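Local coordinates for ParB domain protein nuclease (PDB 5K5D), which probably acts in archaeal DNA segregation as a pNOB8-like ParB-domain protein, classed by name as a nuclease, at residues 23-28 with 61-66. The protein carries 4 engineered substitutions. Residues are numbered along the deposited sequence; the frame is centred on the assembly and turned at random.
Engineered in segment 23-28: M28 (natural residue Leu).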
ATOM      1  N   ASP B  23      -2.190  16.948  -1.493  1.00 47.10           N
ATOM      2  CA  ASP B  23      -2.724  16.115  -2.563  1.00 48.12           C
ATOM      3  C   ASP B  23      -2.170  14.694  -2.548  1.00 46.26           C
ATOM      4  O   ASP B  23      -2.820  13.765  -3.026  1.00 45.13           O
ATOM      5  CB  ASP B  23      -2.514  16.769  -3.925  1.00 56.67           C
ATOM      6  CG  ASP B  23      -3.777  16.780  -4.753  1.00 72.26           C
ATOM      7  OD1 ASP B  23      -3.975  15.838  -5.553  1.00 73.62           O
ATOM      8  OD2 ASP B  23      -4.585  17.720  -4.583  1.00 76.48           O
ATOM      9  N   GLU B  24      -0.978  14.521  -1.986  1.00 44.59           N
ATOM     10  CA  GLU B  24      -0.403  13.190  -1.881  1.00 44.20           C
ATOM     11  C   GLU B  24      -1.139  12.382  -0.823  1.00 45.95           C
ATOM     12  O   GLU B  24      -1.536  11.245  -1.068  1.00 52.19           O
ATOM     13  CB  GLU B  24       1.087  13.249  -1.545  1.00 46.37           C
ATOM     14  CG  GLU B  24       1.787  11.911  -1.726  1.00 48.03           C
ATOM     15  CD  GLU B  24       2.921  11.699  -0.746  1.00 55.56           C
ATOM     16  OE1 GLU B  24       2.754  12.050   0.440  1.00 60.13           O
ATOM     17  OE2 GLU B  24       3.980  11.181  -1.160  1.00 56.43           O
ATOM     18  N   PHE B  25      -1.310  12.966   0.357  1.00 40.42           N
ATOM     19  CA  PHE B  25      -2.015  12.285   1.436  1.00 37.70           C
ATOM     20  C   PHE B  25      -3.453  12.042   1.023  1.00 39.21           C
ATOM     21  O   PHE B  25      -4.066  11.044   1.406  1.00 42.97           O
ATOM     22  CB  PHE B  25      -1.970  13.110   2.719  1.00 36.50           C
ATOM     23  CG  PHE B  25      -0.580  13.402   3.200  1.00 39.28           C
ATOM     24  CD1 PHE B  25      -0.315  14.532   3.961  1.00 33.53           C
ATOM     25  CD2 PHE B  25       0.468  12.549   2.886  1.00 41.13           C
ATOM     26  CE1 PHE B  25       0.970  14.803   4.401  1.00 36.34           C
ATOM     27  CE2 PHE B  25       1.755  12.815   3.324  1.00 37.97           C
ATOM     28  CZ  PHE B  25       2.006  13.943   4.080  1.00 35.75           C
ATOM     29  N   LYS B  26      -3.979  12.963   0.225  1.00 40.05           N
ATOM     30  CA  LYS B  26      -5.357  12.894  -0.241  1.00 43.91           C
ATOM     31  C   LYS B  26      -5.606  11.648  -1.080  1.00 40.41           C
ATOM     32  O   LYS B  26      -6.725  11.143  -1.132  1.00 34.88           O
ATOM     33  CB  LYS B  26      -5.702  14.138  -1.055  1.00 50.51           C
ATOM     34  CG  LYS B  26      -7.101  14.134  -1.645  1.00 54.16           C
ATOM     35  CD  LYS B  26      -7.364  15.427  -2.402  1.00 61.90           C
ATOM     36  CE  LYS B  26      -8.817  15.538  -2.824  1.00 65.28           C
ATOM     37  NZ  LYS B  26      -9.090  16.837  -3.500  1.00 65.39           N
ATOM     38  N   THR B  27      -4.557  11.147  -1.723  1.00 34.73           N
ATOM     39  CA  THR B  27      -4.698  10.016  -2.627  1.00 32.35           C
ATOM     40  C   THR B  27      -3.933   8.781  -2.172  1.00 32.36           C
ATOM     41  O   THR B  27      -3.844   7.805  -2.910  1.00 41.94           O
ATOM     42  CB  THR B  27      -4.243  10.381  -4.051  1.00 44.49           C
ATOM     43  OG1 THR B  27      -2.835  10.651  -4.053  1.00 47.98           O
ATOM     44  CG2 THR B  27      -5.009  11.603  -4.555  1.00 43.74           C
HETATM   45  N   MSE B  28      -3.389   8.821  -0.959  1.00 41.95           N
HETATM   46  CA  MSE B  28      -2.658   7.680  -0.406  1.00 45.43           C
HETATM   47  C   MSE B  28      -3.510   6.417  -0.348  1.00 49.67           C
HETATM   48  O   MSE B  28      -3.106   5.358  -0.837  1.00 45.13           O
HETATM   49  CB  MSE B  28      -2.128   7.994   0.995  1.00 48.17           C
HETATM   50  CG  MSE B  28      -0.788   8.711   1.013  1.00 64.15           C
HETATM   51 SE   MSE B  28       0.611   7.708   0.086  1.00 71.76          SE
HETATM   52  CE  MSE B  28       0.273   5.951   0.843  1.00109.84           C
ATOM     53  N   ASP B  61      -4.831  12.409   7.660  1.00 28.90           N
ATOM     54  CA  ASP B  61      -5.806  11.345   7.516  1.00 39.18           C
ATOM     55  C   ASP B  61      -7.220  11.865   7.760  1.00 41.12           C
ATOM     56  O   ASP B  61      -7.475  12.548   8.751  1.00 37.14           O
ATOM     57  CB  ASP B  61      -5.514  10.233   8.517  1.00 37.97           C
ATOM     58  CG  ASP B  61      -6.377   9.024   8.295  1.00 45.65           C
ATOM     59  OD1 ASP B  61      -6.396   8.522   7.152  1.00 51.78           O
ATOM     60  OD2 ASP B  61      -7.043   8.579   9.254  1.00 48.67           O
ATOM     61  N   GLY B  62      -8.136  11.540   6.853  1.00 45.17           N
ATOM     62  CA  GLY B  62      -9.536  11.869   7.046  1.00 50.74           C
ATOM     63  C   GLY B  62     -10.118  12.717   5.936  1.00 49.73           C
ATOM     64  O   GLY B  62     -10.984  13.556   6.180  1.00 52.91           O
ATOM     65  N   TYR B  63      -9.655  12.492   4.712  1.00 37.20           N
ATOM     66  CA  TYR B  63     -10.059  13.326   3.585  1.00 34.80           C
ATOM     67  C   TYR B  63     -11.514  13.130   3.169  1.00 36.93           C
ATOM     68  O   TYR B  63     -12.219  14.091   2.876  1.00 38.64           O
ATOM     69  CB  TYR B  63      -9.108  13.136   2.400  1.00 30.10           C
ATOM     70  CG  TYR B  63      -7.816  13.897   2.584  1.00 35.76           C
ATOM     71  CD1 TYR B  63      -6.750  13.344   3.286  1.00 30.87           C
ATOM     72  CD2 TYR B  63      -7.675  15.181   2.083  1.00 33.66           C
ATOM     73  CE1 TYR B  63      -5.576  14.048   3.471  1.00 30.14           C
ATOM     74  CE2 TYR B  63      -6.507  15.890   2.258  1.00 35.30           C
ATOM     75  CZ  TYR B  63      -5.460  15.322   2.954  1.00 37.45           C
ATOM     76  OH  TYR B  63      -4.296  16.035   3.124  1.00 35.80           O
ATOM     77  N   THR B  64     -11.967  11.887   3.144  1.00 37.65           N
ATOM     78  CA  THR B  64     -13.364  11.632   2.838  1.00 43.87           C
ATOM     79  C   THR B  64     -14.249  12.225   3.937  1.00 43.30           C
ATOM     80  O   THR B  64     -15.151  13.015   3.657  1.00 51.19           O
ATOM     81  CB  THR B  64     -13.637  10.129   2.641  1.00 47.81           C
ATOM     82  OG1 THR B  64     -12.895   9.661   1.506  1.00 48.91           O
ATOM     83  CG2 THR B  64     -15.117   9.875   2.406  1.00 46.35           C
ATOM     84  N   ARG B  65     -13.969  11.859   5.185  1.00 36.93           N
ATOM     85  CA  ARG B  65     -14.699  12.391   6.330  1.00 32.92           C
ATOM     86  C   ARG B  65     -14.807  13.914   6.306  1.00 35.77           C
ATOM     87  O   ARG B  65     -15.877  14.468   6.547  1.00 39.93           O
ATOM     88  CB  ARG B  65     -14.057  11.930   7.638  1.00 38.04           C
ATOM     89  CG  ARG B  65     -14.210  10.446   7.907  1.00 40.39           C
ATOM     90  CD  ARG B  65     -13.461  10.030   9.161  1.00 39.68           C
ATOM     91  NE  ARG B  65     -12.018  10.007   8.953  1.00 38.97           N
ATOM     92  CZ  ARG B  65     -11.132   9.684   9.888  1.00 49.34           C
ATOM     93  NH1 ARG B  65     -11.540   9.358  11.108  1.00 47.13           N
ATOM     94  NH2 ARG B  65      -9.835   9.685   9.607  1.00 61.57           N
ATOM     95  N   LEU B  66     -13.702  14.594   6.025  1.00 40.12           N
ATOM     96  CA  LEU B  66     -13.725  16.050   5.952  1.00 41.35           C
ATOM     97  C   LEU B  66     -14.652  16.521   4.836  1.00 51.69           C
ATOM     98  O   LEU B  66     -15.405  17.483   5.003  1.00 51.50           O
ATOM     99  CB  LEU B  66     -12.321  16.623   5.737  1.00 36.14           C
ATOM    100  CG  LEU B  66     -12.302  18.152   5.639  1.00 36.75           C
ATOM    101  CD1 LEU B  66     -12.766  18.778   6.946  1.00 39.51           C
ATOM    102  CD2 LEU B  66     -10.934  18.685   5.251  1.00 36.89           C
TER
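The ring of Y63 lies flat against the backbone of K26, a CH-pi contact that joins the short helical turn 23-26 to the first turn of helix 63-71 within the ParB-like N-terminal domain. Its geometry is nearly ideal: K26 CA sits 3.7 Å from the centroid of the Y63 ring and only 6° off the ring normal. K26 N rests over the same face, 3.8 Å from Y63 CE1.

Apolar contacts extend this patch on both sides of the CA. K26 CB approaches Y63 CE2 at 3.8 Å, and with CG anti to the backbone N (chi1 177°) the extended lysine chain passes CD2 and crosses the tyrosine at about a right angle, ending in a salt bridge with E21. F25 CB meets Y63 CE1 at 3.8 Å, while the phenyl ring turns off towards helix 90-99, packing on A93 and I97.

The polar bonds lie at the margins of this apolar patch. The Y63 hydroxyl is hydrogen-bonded to L59 O and D22 N, which pins the far end of the ring. G62 is the N-cap of the helix, and a citrate, probably from crystallisation, bonds the backbone N of G62, Y63 and R65 and the T64 hydroxyl, which is consistent with an anion-accepting helix start. Beside it, R65 NH2 bridges to D61 OD2 at 3.0 Å.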